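Folylpolyglutamate synthase/dihydrofolate synthase (Thermotoga maritima, PDB 1O5Z) probably catalyses the ATP-dependent addition of L-glutamate to dihydropteroate and to tetrahydrofolate polyglutamates, yielding dihydrofolate and longer polyglutamate tails. Local coordinates at residues A164-F169 against S198-E203; Y79-Y84 against I151-V156; G328-V333 against L361-G366; N341-S346 against E412-V417; N250-C255 against L263-N268. One frame throughout, in Å; residues are numbered along the deposited sequence.

Interaction 1 (A164-F169 against S198-E203)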
# COMPACT_ATOMS: atom_id res chain seq x y z
N ALA A 164 -1.13 8.74 -12.85
CA ALA A 164 -2.49 9.15 -13.05
C ALA A 164 -3.04 10.03 -11.94
O ALA A 164 -3.87 10.89 -12.20
CB ALA A 164 -3.38 7.91 -13.22
N THR A 165 -2.60 9.81 -10.70
CA THR A 165 -3.04 10.63 -9.58
C THR A 165 -2.51 12.06 -9.60
O THR A 165 -2.97 12.90 -8.82
CB THR A 165 -2.57 10.01 -8.20
OG1 THR A 165 -1.15 9.89 -8.18
CG2 THR A 165 -3.10 8.59 -7.96
N ASN A 166 -1.50 12.32 -10.42
CA ASN A 166 -0.78 13.60 -10.37
C ASN A 166 -1.49 14.77 -11.10
O ASN A 166 -0.89 15.81 -11.37
CB ASN A 166 0.63 13.42 -10.95
CG ASN A 166 1.54 14.52 -10.54
OD1 ASN A 166 1.46 15.01 -9.39
ND2 ASN A 166 2.40 14.97 -11.47
N VAL A 167 -2.76 14.56 -11.41
CA VAL A 167 -3.62 15.59 -11.94
C VAL A 167 -4.12 16.52 -10.85
O VAL A 167 -4.77 17.52 -11.13
CB VAL A 167 -4.77 14.96 -12.73
CG1 VAL A 167 -4.22 14.21 -13.93
CG2 VAL A 167 -5.61 14.04 -11.89
N VAL A 168 -3.86 16.17 -9.58
CA VAL A 168 -4.39 16.93 -8.46
C VAL A 168 -3.51 18.13 -8.15
O VAL A 168 -2.35 18.17 -8.56
CB VAL A 168 -4.52 16.08 -7.15
CG1 VAL A 168 -5.38 14.88 -7.38
CG2 VAL A 168 -3.15 15.66 -6.57
N PHE A 169 -4.11 19.09 -7.44
CA PHE A 169 -3.39 20.14 -6.71
C PHE A 169 -3.73 20.01 -5.20
O PHE A 169 -4.79 20.44 -4.75
CB PHE A 169 -3.79 21.48 -7.24
CG PHE A 169 -2.67 22.40 -7.36
CD1 PHE A 169 -1.94 22.44 -8.55
CD2 PHE A 169 -2.32 23.23 -6.28
CE1 PHE A 169 -0.86 23.30 -8.68
CE2 PHE A 169 -1.24 24.14 -6.38
CZ PHE A 169 -0.50 24.18 -7.59
N SER A 198 9.57 13.71 -7.49
CA SER A 198 9.31 15.10 -7.19
C SER A 198 8.43 15.80 -8.22
O SER A 198 8.17 16.98 -8.04
CB SER A 198 10.58 15.90 -6.87
OG SER A 198 11.71 15.34 -7.44
N GLY A 199 7.94 15.08 -9.25
CA GLY A 199 6.87 15.59 -10.13
C GLY A 199 5.51 15.82 -9.49
O GLY A 199 4.63 16.46 -10.10
N ILE A 200 5.30 15.27 -8.29
CA ILE A 200 4.11 15.58 -7.46
C ILE A 200 4.25 16.82 -6.58
O ILE A 200 3.32 17.17 -5.87
CB ILE A 200 3.71 14.36 -6.59
CG1 ILE A 200 4.60 14.19 -5.34
CG2 ILE A 200 3.80 13.05 -7.42
CD1 ILE A 200 3.95 13.23 -4.30
N ILE A 201 5.42 17.46 -6.61
CA ILE A 201 5.60 18.77 -5.97
C ILE A 201 4.92 19.85 -6.82
O ILE A 201 5.20 19.96 -8.02
CB ILE A 201 7.08 19.15 -5.77
CG1 ILE A 201 7.77 18.11 -4.88
CG2 ILE A 201 7.18 20.54 -5.13
CD1 ILE A 201 9.31 18.25 -4.78
N LYS A 202 4.04 20.63 -6.17
CA LYS A 202 3.16 21.57 -6.84
C LYS A 202 3.39 22.97 -6.28
O LYS A 202 3.81 23.13 -5.13
CB LYS A 202 1.72 21.13 -6.64
CG LYS A 202 1.36 19.79 -7.30
CD LYS A 202 1.48 19.85 -8.84
CE LYS A 202 1.48 18.46 -9.46
NZ LYS A 202 0.40 17.57 -8.92
N GLU A 203 3.11 23.97 -7.11
CA GLU A 203 3.42 25.36 -6.80
C GLU A 203 2.85 25.80 -5.46
O GLU A 203 1.66 25.74 -5.24
CB GLU A 203 2.89 26.27 -7.90
CG GLU A 203 3.26 27.74 -7.75
CD GLU A 203 4.71 28.05 -8.07
OE1 GLU A 203 5.38 27.19 -8.67
OE2 GLU A 203 5.15 29.18 -7.72
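Lys202 drives its ammonium group into the turn formed by Asn166 to Val168, tying together two loops of the Mur ligase middle domain, a P-loop NTPase-type fold: one loop leads into strand 173-175, the other into strand 207-209. The polar end is the tight part. Lys202 NZ donates to Asn166 OD1 at 2.8 Å, approaching from above the plane of the amide, and to Val168 O at 2.8 Å, where it lies nearly along the C=O axis. A longer bond of 3.3 Å runs from Lys202 NZ to Asn166 O. The amide is fixed from its other end, since Asn166 ND2 donates to Gly199 O and also to Arg161 O. An alanine in place of Lys202 would probably leave Asn166 OD1 and the Val168 carbonyl without their charged donor. Toward solvent the contact thins out. There Phe169 reaches over the aliphatic part of Lys202, with Lys202 CB on one ring face in a CH-pi contact, 4.0 Å from the Phe169 ring centroid. The exposed rim of the ring borders Glu203, both its CB and its backbone: Phe169 CE2 lies 3.5 Å from Glu203 O, near the ring plane.

Interaction 2 (Y79-Y84 against I151-V156)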
# COMPACT_ATOMS: atom_id res chain seq x y z
N TYR A 79 -13.92 14.06 9.22
CA TYR A 79 -14.00 14.40 7.79
C TYR A 79 -14.59 13.25 6.96
O TYR A 79 -14.36 12.06 7.24
CB TYR A 79 -12.61 14.77 7.19
CG TYR A 79 -11.99 16.03 7.76
CD1 TYR A 79 -11.07 15.95 8.77
CD2 TYR A 79 -12.33 17.29 7.29
CE1 TYR A 79 -10.47 17.06 9.31
CE2 TYR A 79 -11.75 18.45 7.85
CZ TYR A 79 -10.81 18.29 8.86
OH TYR A 79 -10.16 19.34 9.46
N ARG A 80 -15.29 13.62 5.89
CA ARG A 80 -15.69 12.65 4.90
C ARG A 80 -14.50 12.48 3.96
O ARG A 80 -14.17 13.42 3.20
CB ARG A 80 -16.94 13.11 4.17
CG ARG A 80 -17.57 12.05 3.30
CD ARG A 80 -18.97 12.41 2.80
NE ARG A 80 -19.83 11.30 3.19
CZ ARG A 80 -20.52 10.52 2.38
NH1 ARG A 80 -20.60 10.73 1.09
NH2 ARG A 80 -21.20 9.52 2.90
N VAL A 81 -13.90 11.29 3.99
CA VAL A 81 -12.63 11.05 3.34
C VAL A 81 -12.74 10.00 2.24
O VAL A 81 -13.21 8.90 2.49
CB VAL A 81 -11.58 10.58 4.39
CG1 VAL A 81 -10.21 10.27 3.78
CG2 VAL A 81 -11.44 11.63 5.47
N GLY A 82 -12.29 10.33 1.03
CA GLY A 82 -12.03 9.32 0.02
C GLY A 82 -10.56 8.97 0.10
O GLY A 82 -9.73 9.81 0.36
N SER A 83 -10.22 7.71 -0.08
CA SER A 83 -8.84 7.30 -0.08
C SER A 83 -8.64 6.30 -1.21
O SER A 83 -9.50 5.49 -1.53
CB SER A 83 -8.41 6.74 1.30
OG SER A 83 -9.23 5.68 1.73
N TYR A 84 -7.47 6.44 -1.83
CA TYR A 84 -7.13 5.78 -3.09
C TYR A 84 -5.81 5.04 -2.96
O TYR A 84 -4.81 5.67 -2.68
CB TYR A 84 -7.08 6.79 -4.24
CG TYR A 84 -6.86 6.11 -5.53
CD1 TYR A 84 -7.71 5.09 -5.95
CD2 TYR A 84 -5.79 6.42 -6.33
CE1 TYR A 84 -7.50 4.43 -7.15
CE2 TYR A 84 -5.56 5.75 -7.52
CZ TYR A 84 -6.42 4.77 -7.93
OH TYR A 84 -6.16 4.11 -9.12
N ILE A 151 -12.32 15.54 1.58
CA ILE A 151 -10.95 15.37 1.19
C ILE A 151 -10.65 13.99 0.68
O ILE A 151 -11.24 12.99 1.13
CB ILE A 151 -10.01 15.79 2.35
CG1 ILE A 151 -8.59 15.45 2.02
CG2 ILE A 151 -10.42 15.18 3.68
CD1 ILE A 151 -7.66 16.17 2.91
N ALA A 152 -9.77 13.94 -0.31
CA ALA A 152 -9.31 12.67 -0.86
C ALA A 152 -7.81 12.49 -0.57
O ALA A 152 -7.04 13.41 -0.77
CB ALA A 152 -9.61 12.57 -2.35
N VAL A 153 -7.42 11.33 -0.07
CA VAL A 153 -6.02 10.98 0.13
C VAL A 153 -5.63 10.01 -0.93
O VAL A 153 -6.24 8.96 -1.08
CB VAL A 153 -5.80 10.38 1.52
CG1 VAL A 153 -4.32 10.11 1.78
CG2 VAL A 153 -6.34 11.33 2.59
N LEU A 154 -4.60 10.37 -1.70
CA LEU A 154 -4.23 9.64 -2.89
C LEU A 154 -2.83 9.11 -2.79
O LEU A 154 -1.88 9.87 -2.70
CB LEU A 154 -4.32 10.55 -4.10
CG LEU A 154 -5.64 11.33 -4.13
CD1 LEU A 154 -5.47 12.54 -5.03
CD2 LEU A 154 -6.70 10.42 -4.62
N GLU A 155 -2.73 7.80 -2.85
CA GLU A 155 -1.50 7.12 -3.00
C GLU A 155 -1.08 7.09 -4.50
O GLU A 155 -1.81 6.63 -5.36
CB GLU A 155 -1.62 5.68 -2.44
CG GLU A 155 -0.33 4.90 -2.59
CD GLU A 155 -0.42 3.47 -2.22
OE1 GLU A 155 -1.51 2.98 -1.86
OE2 GLU A 155 0.65 2.84 -2.27
N VAL A 156 0.14 7.52 -4.77
CA VAL A 156 0.72 7.44 -6.08
C VAL A 156 0.75 5.98 -6.49
O VAL A 156 1.09 5.08 -5.67
CB VAL A 156 2.14 8.02 -6.09
CG1 VAL A 156 2.79 7.79 -7.43
CG2 VAL A 156 2.12 9.52 -5.70
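Ile151 lays its CG2 methyl against two residues of segment 79-84, 4.1 Å from Val81 CG2 and 4.2 Å from Tyr79 CB. Its first torsion sets CG2 between the backbone N and the carbonyl carbon, on the side of these two partners, and Val81 and Ile151 run side by side, pointing the same way. Further along, Val81 CG1 meets Val153 CG2 obliquely. Val81, Ser83, Ile151 and Val153 share one face, where helix 63-77 covers Val81, Ser83 and Val153. On the face of Tyr84 and Leu154, Tyr84 CB packs 3.7 Å from Leu154 CD2, under helix 132-146; the phenol hydroxyl of Tyr84 bonds to Thr137 OG1. Ala152 CB points to this same face, beside Gly82, which has no side chain.

Beneath the side chains runs an unbroken parallel ladder. Gly82 takes part twice, its N donating to Ile151 O at 2.9 Å and its O accepting from Val153 N at 2.8 Å. Tyr84 repeats the pattern, N to Val153 O and O from Glu155 N. The Glu155 carboxylate, just beyond the last rung, approaches an unidentified bound molecule and a sulfate. Adjacent parallel strands with helices on both faces are typical of the P-loop NTPase-like central domain of Mur ligases.

Interaction 3 (G328-V333 against L361-G366)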
# COMPACT_ATOMS: atom_id res chain seq x y z
N GLY A 328 13.03 -7.77 0.33
CA GLY A 328 11.84 -7.83 1.18
C GLY A 328 11.88 -8.93 2.23
O GLY A 328 11.42 -8.76 3.36
N ALA A 329 12.39 -10.08 1.83
CA ALA A 329 12.55 -11.21 2.72
C ALA A 329 13.54 -10.90 3.88
O ALA A 329 13.30 -11.17 5.04
CB ALA A 329 13.05 -12.38 1.92
N GLU A 330 14.66 -10.30 3.53
CA GLU A 330 15.64 -9.85 4.51
C GLU A 330 15.00 -8.88 5.52
O GLU A 330 15.27 -8.96 6.70
CB GLU A 330 16.80 -9.20 3.77
CG GLU A 330 18.02 -8.83 4.61
CD GLU A 330 19.01 -9.99 4.71
OE1 GLU A 330 18.60 -11.04 5.30
OE2 GLU A 330 20.15 -9.84 4.19
N SER A 331 14.16 -7.97 5.05
CA SER A 331 13.42 -7.07 5.95
C SER A 331 12.45 -7.81 6.85
O SER A 331 12.24 -7.42 8.00
CB SER A 331 12.56 -6.08 5.16
OG SER A 331 13.39 -5.18 4.51
N LEU A 332 11.81 -8.83 6.30
CA LEU A 332 10.89 -9.60 7.06
C LEU A 332 11.62 -10.19 8.25
O LEU A 332 11.16 -10.09 9.36
CB LEU A 332 10.26 -10.71 6.20
CG LEU A 332 9.38 -11.68 6.99
CD1 LEU A 332 8.27 -10.84 7.65
CD2 LEU A 332 8.81 -12.74 6.13
N VAL A 333 12.79 -10.76 8.00
CA VAL A 333 13.53 -11.49 9.00
C VAL A 333 14.00 -10.58 10.10
O VAL A 333 14.04 -10.97 11.25
CB VAL A 333 14.76 -12.17 8.36
CG1 VAL A 333 15.76 -12.63 9.42
CG2 VAL A 333 14.34 -13.33 7.44
N LEU A 361 14.74 -17.72 -0.45
CA LEU A 361 14.73 -18.85 0.52
C LEU A 361 15.91 -18.79 1.48
O LEU A 361 15.81 -19.14 2.66
CB LEU A 361 14.75 -20.21 -0.23
CG LEU A 361 13.50 -20.59 -1.00
CD1 LEU A 361 13.68 -21.79 -1.95
CD2 LEU A 361 12.40 -20.86 -0.02
N ARG A 362 17.03 -18.33 0.96
CA ARG A 362 18.25 -18.22 1.70
C ARG A 362 18.18 -17.25 2.85
O ARG A 362 18.94 -17.37 3.80
CB ARG A 362 19.32 -17.74 0.77
CG ARG A 362 19.70 -18.75 -0.31
CD ARG A 362 20.61 -18.18 -1.39
NE ARG A 362 22.02 -18.46 -1.13
CZ ARG A 362 22.65 -19.55 -1.57
NH1 ARG A 362 22.02 -20.48 -2.29
NH2 ARG A 362 23.92 -19.73 -1.30
N LYS A 363 17.29 -16.27 2.76
CA LYS A 363 17.11 -15.30 3.86
C LYS A 363 16.57 -15.99 5.11
O LYS A 363 16.87 -15.59 6.25
CB LYS A 363 16.18 -14.15 3.43
CG LYS A 363 16.66 -13.36 2.20
CD LYS A 363 18.14 -12.96 2.28
CE LYS A 363 18.55 -12.19 1.04
NZ LYS A 363 19.92 -11.66 1.12
N TYR A 364 15.82 -17.06 4.88
CA TYR A 364 15.04 -17.70 5.92
C TYR A 364 15.70 -18.86 6.62
O TYR A 364 15.07 -19.51 7.46
CB TYR A 364 13.71 -18.17 5.32
CG TYR A 364 12.90 -17.02 4.85
CD1 TYR A 364 12.33 -17.03 3.60
CD2 TYR A 364 12.73 -15.90 5.64
CE1 TYR A 364 11.61 -15.98 3.14
CE2 TYR A 364 12.00 -14.83 5.20
CZ TYR A 364 11.44 -14.88 3.94
OH TYR A 364 10.68 -13.82 3.48
N THR A 365 16.98 -19.10 6.32
CA THR A 365 17.69 -20.17 6.96
C THR A 365 17.92 -19.83 8.43
O THR A 365 18.14 -18.68 8.78
CB THR A 365 19.06 -20.52 6.21
OG1 THR A 365 20.01 -19.42 6.24
CG2 THR A 365 18.79 -20.80 4.73
N GLY A 366 17.88 -20.83 9.29
CA GLY A 366 18.24 -20.64 10.69
C GLY A 366 17.19 -19.96 11.53
O GLY A 366 17.47 -19.58 12.66
O HOH W 1 18.28 -13.33 6.80
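Tyr364 wedges its ring against one side of helix 326-339, touching three residues of it. Its hydroxyl end meets Ala329, with Tyr364 OH 3.2 Å from Ala329 CB, and the ring carbon CZ follows at 3.6 Å from the same methyl. Leu332 comes across the phenol at about a right angle and brings its CD2 methyl to 3.4 Å from Tyr364 OH. Val333 crosses it obliquely, its CG2 lying 3.5 Å from Tyr364 CD2. CG of Tyr364 stands anti to the carbonyl carbon (chi1 -63°), which starts the ring off beside the backbone N.

Next to this apolar patch, Lys363 points toward the helix and lays its CG 3.8 Å from Ala329 CB. Its chain bends at chi2 (-47°) and then runs out straight to the ammonium, crossing the side chain of Glu330 at about a right angle. There Lys363 NZ forms a long salt bridge of 3.6 Å with Glu330 OE2. The other carboxylate oxygen is linked through a water, which lies 2.8 Å from Glu330 OE1 and also bonds to Lys363 O.

Further out, the turn carrying these residues follows helix 357-361 and is stabilised by the bond from Tyr364 N to Leu361 O. Tyr364 also touches Ile349 and Thr418, and Leu332 rests on Val416, so the contact clamps the helix and the turn on one face of the C-terminal sheet in this alpha/beta glutamate ligase domain. Without a direct hydrogen bond between the segments, attachment here combines apolar contact around the tyrosine and the lysine stem with a loose, water-assisted ion pair at the partly exposed border.

Interaction 4 (N341-S346 against E412-V417)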
# COMPACT_ATOMS: atom_id res chain seq x y z
N ASN A 341 11.54 -12.83 19.10
CA ASN A 341 12.88 -13.28 19.39
C ASN A 341 12.96 -14.70 20.02
O ASN A 341 13.58 -15.64 19.44
CB ASN A 341 13.56 -12.27 20.27
CG ASN A 341 15.01 -12.58 20.48
OD1 ASN A 341 15.71 -12.90 19.54
ND2 ASN A 341 15.47 -12.49 21.72
N GLY A 342 12.28 -14.89 21.15
CA GLY A 342 12.20 -16.23 21.78
C GLY A 342 11.27 -17.25 21.11
O GLY A 342 11.24 -18.43 21.50
N GLU A 343 10.53 -16.84 20.10
CA GLU A 343 9.41 -17.63 19.61
C GLU A 343 9.78 -18.68 18.59
O GLU A 343 10.56 -18.40 17.68
CB GLU A 343 8.39 -16.70 19.00
CG GLU A 343 7.58 -15.97 20.04
CD GLU A 343 6.58 -16.89 20.68
OE1 GLU A 343 5.58 -17.26 19.97
OE2 GLU A 343 6.82 -17.25 21.87
N PRO A 344 9.25 -19.90 18.77
CA PRO A 344 9.31 -20.92 17.72
C PRO A 344 8.39 -20.55 16.60
O PRO A 344 7.27 -20.12 16.87
CB PRO A 344 8.80 -22.18 18.41
CG PRO A 344 8.02 -21.70 19.56
CD PRO A 344 8.61 -20.42 19.99
N LEU A 345 8.87 -20.69 15.38
CA LEU A 345 8.15 -20.23 14.20
C LEU A 345 8.07 -21.29 13.14
O LEU A 345 8.94 -22.15 13.03
CB LEU A 345 8.85 -19.04 13.57
CG LEU A 345 8.96 -17.78 14.41
CD1 LEU A 345 9.71 -16.77 13.57
CD2 LEU A 345 7.57 -17.23 14.86
N SER A 346 7.01 -21.20 12.35
CA SER A 346 6.78 -22.04 11.20
C SER A 346 6.65 -21.10 10.01
O SER A 346 6.28 -19.96 10.16
CB SER A 346 5.50 -22.87 11.38
OG SER A 346 5.64 -23.82 12.40
N GLU A 412 0.83 -25.11 14.45
CA GLU A 412 0.55 -24.78 15.84
C GLU A 412 1.28 -23.49 16.22
O GLU A 412 0.74 -22.66 16.98
CB GLU A 412 1.09 -25.89 16.75
CG GLU A 412 0.76 -27.29 16.29
CD GLU A 412 -0.67 -27.70 16.62
OE1 GLU A 412 -1.62 -26.93 16.35
OE2 GLU A 412 -0.84 -28.82 17.16
N ARG A 413 2.51 -23.34 15.71
CA ARG A 413 3.38 -22.24 16.02
C ARG A 413 2.92 -21.01 15.32
O ARG A 413 2.21 -21.07 14.34
CB ARG A 413 4.80 -22.53 15.56
CG ARG A 413 5.48 -23.69 16.25
CD ARG A 413 6.74 -24.13 15.48
NE ARG A 413 7.47 -25.24 16.06
CZ ARG A 413 7.53 -26.48 15.57
NH1 ARG A 413 6.89 -26.85 14.47
NH2 ARG A 413 8.25 -27.39 16.21
N ALA A 414 3.33 -19.87 15.86
CA ALA A 414 3.26 -18.63 15.13
C ALA A 414 3.83 -18.84 13.68
O ALA A 414 4.96 -19.32 13.49
CB ALA A 414 4.01 -17.53 15.90
N THR A 415 3.00 -18.51 12.67
CA THR A 415 3.24 -18.93 11.29
C THR A 415 3.44 -17.72 10.41
O THR A 415 2.59 -16.83 10.39
CB THR A 415 2.07 -19.73 10.78
OG1 THR A 415 1.99 -20.95 11.51
CG2 THR A 415 2.30 -20.20 9.34
N VAL A 416 4.56 -17.70 9.68
CA VAL A 416 4.90 -16.68 8.73
C VAL A 416 4.43 -17.18 7.36
O VAL A 416 4.88 -18.20 6.89
CB VAL A 416 6.42 -16.42 8.68
CG1 VAL A 416 6.75 -15.44 7.55
CG2 VAL A 416 6.93 -15.90 10.03
N VAL A 417 3.52 -16.43 6.74
CA VAL A 417 3.03 -16.72 5.41
C VAL A 417 3.63 -15.67 4.45
O VAL A 417 3.33 -14.49 4.53
CB VAL A 417 1.47 -16.69 5.38
CG1 VAL A 417 0.96 -17.00 3.98
CG2 VAL A 417 0.90 -17.69 6.36
O HOH W 2 5.07 -19.94 18.32
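Ser346 makes the two direct hydrogen bonds of this contact, both through its backbone: Ser346 N donates to Ala414 O at 3.0 Å, and Ser346 O accepts from Val416 N at 2.9 Å, nearly straight at 174°. They join neighbouring parallel strands, 345-349 and 414-418, in the mixed sheet of the Mur ligase C-terminal domain. Before the strands come together, a water fills in for direct pairing: it donates to Pro344 O and Glu343 OE1 and accepts from Ala414 N, which lies 4.1 Å from Pro344 O.

Outward from the backbone, Leu345 CD2 packs 3.7 Å from Ala414 CB on the face that helix 326-339 covers through Leu336. On the face of Ser346 and Thr415, Arg413 stretches out from CG to NE and brings its aliphatic stem alongside Pro344 and Ser346, with Arg413 CD 4.1 Å from Pro344 CB. An alanine at Arg413 would probably uncover Pro344 and open a gap beside the serine hydroxyl, where the CG and CD methylenes now lie. That hydroxyl, buried and without a hydrogen-bonding partner in the model, has Arg413 CD 3.3 Å from Ser346 OG.

Interaction 5 (N250-C255 against L263-N268)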
# COMPACT_ATOMS: atom_id res chain seq x y z
N ASN A 250 2.93 -0.27 19.72
CA ASN A 250 4.24 0.32 19.46
C ASN A 250 4.20 1.80 19.76
O ASN A 250 3.51 2.56 19.14
CB ASN A 250 4.66 0.08 18.02
CG ASN A 250 4.72 -1.40 17.68
OD1 ASN A 250 5.68 -2.09 18.06
ND2 ASN A 250 3.66 -1.92 17.04
N ARG A 251 5.02 2.18 20.72
CA ARG A 251 4.85 3.42 21.41
C ARG A 251 6.00 4.37 21.03
O ARG A 251 7.16 3.99 20.98
CB ARG A 251 4.76 3.09 22.89
CG ARG A 251 4.36 4.18 23.83
CD ARG A 251 4.01 3.65 25.25
NE ARG A 251 3.12 2.46 25.25
CZ ARG A 251 1.76 2.48 25.27
NH1 ARG A 251 1.04 3.61 25.30
NH2 ARG A 251 1.11 1.32 25.27
N PHE A 252 5.64 5.62 20.71
CA PHE A 252 6.60 6.64 20.29
C PHE A 252 6.15 8.08 20.62
O PHE A 252 4.97 8.34 20.85
CB PHE A 252 6.90 6.50 18.80
CG PHE A 252 5.75 6.79 17.91
CD1 PHE A 252 4.66 5.91 17.84
CD2 PHE A 252 5.73 7.97 17.15
CE1 PHE A 252 3.54 6.20 16.98
CE2 PHE A 252 4.63 8.29 16.31
CZ PHE A 252 3.54 7.39 16.22
N ASP A 253 7.14 8.99 20.68
CA ASP A 253 6.90 10.44 20.72
C ASP A 253 7.06 11.03 19.32
O ASP A 253 7.83 10.50 18.51
CB ASP A 253 7.89 11.15 21.66
CG ASP A 253 7.91 10.55 23.03
OD1 ASP A 253 6.90 9.94 23.44
OD2 ASP A 253 8.92 10.63 23.78
N TYR A 254 6.33 12.10 19.03
CA TYR A 254 6.46 12.86 17.79
C TYR A 254 6.80 14.32 18.11
O TYR A 254 6.24 14.86 19.05
CB TYR A 254 5.14 12.80 17.00
CG TYR A 254 5.10 13.75 15.81
CD1 TYR A 254 5.66 13.40 14.58
CD2 TYR A 254 4.51 15.00 15.93
CE1 TYR A 254 5.61 14.28 13.48
CE2 TYR A 254 4.46 15.88 14.86
CZ TYR A 254 5.01 15.52 13.64
OH TYR A 254 4.96 16.41 12.60
N CYS A 255 7.71 14.93 17.34
CA CYS A 255 8.02 16.37 17.41
C CYS A 255 7.86 17.02 16.05
O CYS A 255 8.68 16.78 15.18
CB CYS A 255 9.46 16.60 17.85
SG CYS A 255 9.88 15.97 19.48
N LEU A 263 2.45 8.05 21.67
CA LEU A 263 1.56 7.63 20.62
C LEU A 263 1.74 6.14 20.40
O LEU A 263 2.80 5.60 20.60
CB LEU A 263 1.87 8.37 19.34
CG LEU A 263 1.76 9.90 19.36
CD1 LEU A 263 2.36 10.43 18.09
CD2 LEU A 263 0.32 10.34 19.46
N VAL A 264 0.68 5.49 19.95
CA VAL A 264 0.66 4.06 19.78
C VAL A 264 0.24 3.70 18.36
O VAL A 264 -0.78 4.18 17.83
CB VAL A 264 -0.29 3.43 20.81
CG1 VAL A 264 -0.38 1.90 20.63
CG2 VAL A 264 0.21 3.75 22.24
N LEU A 265 1.08 2.89 17.72
CA LEU A 265 0.74 2.24 16.49
C LEU A 265 0.41 0.79 16.71
O LEU A 265 1.13 0.06 17.38
CB LEU A 265 1.90 2.23 15.55
CG LEU A 265 2.18 3.34 14.57
CD1 LEU A 265 3.31 2.79 13.76
CD2 LEU A 265 1.01 3.66 13.68
N THR A 266 -0.63 0.36 16.06
CA THR A 266 -0.99 -1.02 16.08
C THR A 266 -0.10 -1.76 15.11
O THR A 266 0.43 -2.83 15.42
CB THR A 266 -2.45 -1.12 15.75
OG1 THR A 266 -3.15 -0.46 16.80
CG2 THR A 266 -2.96 -2.55 15.83
N MET A 267 0.11 -1.14 13.95
CA MET A 267 1.02 -1.67 12.93
C MET A 267 2.40 -1.89 13.52
O MET A 267 2.91 -1.04 14.28
CB MET A 267 1.19 -0.68 11.80
CG MET A 267 0.02 -0.55 10.90
SD MET A 267 0.40 0.75 9.70
CE MET A 267 1.46 -0.24 8.68
N ASN A 268 2.99 -3.03 13.19
CA ASN A 268 4.26 -3.43 13.76
C ASN A 268 5.36 -3.17 12.80
O ASN A 268 5.13 -3.10 11.61
CB ASN A 268 4.21 -4.87 14.12
CG ASN A 268 3.19 -5.13 15.18
OD1 ASN A 268 3.38 -4.76 16.37
ND2 ASN A 268 2.08 -5.75 14.76
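Asn250 ties its side-chain amide to the end of the partner strand and to the turn that follows. Asn250 ND2 donates to Asn268 OD1 at 2.9 Å, almost straight (174°); this oxygen lies in the plane of the Asn250 amide, while the two amide planes stand 81° apart. Asn250 ND2 also donates to Leu265 O at 3.2 Å from above the carbonyl plane, and Leu265 O also takes the backbone N-H of Asn250. Outside the pair, Asn250 OD1 accepts from Lys246 N and bonds to Tyr339 OH, and Asn268 OD1 is held a second time by His248 N, so both amide side chains have more than one polar partner.

The backbone bonds belong to an antiparallel beta hairpin, 250-255 with 259-265, part of a three-stranded sheet completed by strand 239-244. Asn250 with Leu265 and Phe252 with Leu263 are hydrogen-bonded pairs; Arg251 with Val264, between them, is a non-hydrogen-bonded pair.

The apolar contacts centre on Phe252 and Leu263. Leu263 CB sits over one face of the Phe252 ring in a CH-pi contact, 3.8 Å from the Phe252 centroid and offset toward the rim. Leu263 CD1 continues to Phe252 CE2 at 3.6 Å and to Tyr254 CB at 3.8 Å; helix 271-286 closes over Phe252 through Ile273 and Ala276. On the other face of the hairpin, the guanidinium of Arg251, salt-bridged to Glu249, rests one flat side on the Val264 CG2 methyl, with Arg251 NH1 3.2 Å away.

Along the chain, interactions 2, 1 and 5 come first, all within the Mur ligase middle domain range, and interactions 3 and 4 follow in the glutamate ligase domain range. Interactions 1 and 2 have centres 14 Å apart and meet directly, Val168 CG1 lying 3.3 Å from Leu154 CD1, at the large mixed sheet. Interactions 3 and 4 interlock: their segments alternate in sequence, helix 326-339 is followed in the chain by strand 345-349, and Leu332 packs on Val416. The two groups lie on opposite sides of the chain's centre. Interaction 5 sits between them, its nearest atoms about 11 Å from interaction 2 and 9 Å from interaction 3, and Asn250 reaches Tyr339 of helix 326-339, linking the two domains.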